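Local coordinates for protein glycosyl hydrolase family 10 (Prevotella bryantii, PDB 4MGQ) that probably hydrolyses internal beta-1,4-xylosidic linkages of xylan as a whole enzyme, this piece being its calcium-bound carbohydrate-binding module, at residues G132-E135 with G140-K143. Residues are numbered along the deposited sequence; the frame is centred on the assembly and turned at random.
Sequences GTFE and GWTK. With CA (calcium ion), chain B.
With chi1 of -50° in Phe134 and -67° in Trp141, each ring is set beside its own backbone N and anti to the carbonyl carbon, and the two side chains meet crossing at about a right angle. Phe134 CE1 and CZ do the touching: CE1 comes within 3.4 Å of Trp141 NE1, and CZ lies over one face of the indole, offset toward its rim, and 3.7 Å from Trp141 CE2. The ring planes are inclined at 54°, an oblique aromatic pair. Trp141 NE1 spends its hydrogen on Asn131 O, just ahead of 132-135, which ties the indole to the same loop that carries the phenyl ring. Both rings are buried and pack on Leu19 and Val118 of the facing sheet, while Trp141 also touches Leu35 and Val37 of the neighbouring strand in its own sheet.

On either side of Phe134 in sequence, the loop binds metal: Thr133 O and Glu135 OE2 each hold calcium at 2.4 Å, the Glu135 chain bending at chi2 to bring its carboxylate round. Two waters, His17 O and both carboxylate oxygens of Asp116 complete the shell. The aromatic pair thus belongs to the core between the two antiparallel sheets of a beta-sandwich carbohydrate-binding module, next to its calcium site.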
# COMPACT_ATOMS: atom_id res chain seq x y z
N GLY A 132 1.70 8.32 1.24
CA GLY A 132 1.74 7.38 0.13
C GLY A 132 2.92 7.58 -0.79
O GLY A 132 3.07 6.84 -1.77
N THR A 133 3.76 8.57 -0.52
CA THR A 133 4.91 8.84 -1.39
C THR A 133 6.27 8.37 -0.86
O THR A 133 7.21 8.23 -1.63
CB THR A 133 5.05 10.35 -1.69
OG1 THR A 133 5.67 11.01 -0.57
CG2 THR A 133 3.71 10.96 -1.98
N PHE A 134 6.37 8.17 0.45
CA PHE A 134 7.57 7.61 1.07
C PHE A 134 8.86 8.37 0.79
O PHE A 134 9.94 7.80 0.83
CB PHE A 134 7.73 6.15 0.64
CG PHE A 134 6.48 5.36 0.82
CD1 PHE A 134 6.04 5.03 2.09
CD2 PHE A 134 5.71 4.99 -0.27
CE1 PHE A 134 4.87 4.32 2.27
CE2 PHE A 134 4.54 4.28 -0.10
CZ PHE A 134 4.11 3.94 1.18
N GLU A 135 8.75 9.67 0.52
CA GLU A 135 9.95 10.44 0.25
C GLU A 135 10.64 10.87 1.54
O GLU A 135 11.76 11.38 1.49
CB GLU A 135 9.62 11.66 -0.61
CG GLU A 135 9.10 11.29 -2.00
CD GLU A 135 10.08 10.44 -2.79
OE1 GLU A 135 11.30 10.74 -2.78
OE2 GLU A 135 9.64 9.46 -3.42
N GLY A 140 2.92 5.73 9.47
CA GLY A 140 1.53 5.43 9.19
C GLY A 140 1.34 4.01 8.71
O GLY A 140 0.23 3.49 8.67
N TRP A 141 2.45 3.37 8.35
CA TRP A 141 2.41 1.99 7.89
C TRP A 141 2.92 1.11 9.02
O TRP A 141 4.04 1.29 9.49
CB TRP A 141 3.24 1.83 6.61
CG TRP A 141 2.63 2.57 5.45
CD1 TRP A 141 2.71 3.92 5.18
CD2 TRP A 141 1.82 2.01 4.41
NE1 TRP A 141 2.00 4.22 4.05
CE2 TRP A 141 1.44 3.06 3.55
CE3 TRP A 141 1.37 0.72 4.13
CZ2 TRP A 141 0.64 2.86 2.43
CZ3 TRP A 141 0.58 0.52 3.02
CH2 TRP A 141 0.23 1.59 2.17
N THR A 142 2.09 0.17 9.46
CA THR A 142 2.45 -0.65 10.62
C THR A 142 2.29 -2.15 10.37
O THR A 142 1.84 -2.59 9.32
CB THR A 142 1.60 -0.29 11.86
OG1 THR A 142 0.21 -0.49 11.58
CG2 THR A 142 1.84 1.17 12.26
N LYS A 143 2.65 -2.93 11.39
CA LYS A 143 2.54 -4.37 11.32
C LYS A 143 2.26 -4.90 12.73
O LYS A 143 2.46 -4.18 13.70
CB LYS A 143 3.82 -4.98 10.77
CG LYS A 143 5.01 -4.79 11.69
CD LYS A 143 6.24 -5.52 11.19
CE LYS A 143 7.38 -5.37 12.17
NZ LYS A 143 7.05 -5.96 13.50
CA CA B . 7.85 7.86 -3.88
O HOH W 1 6.09 9.30 -4.69
O HOH W 2 8.72 8.57 -6.05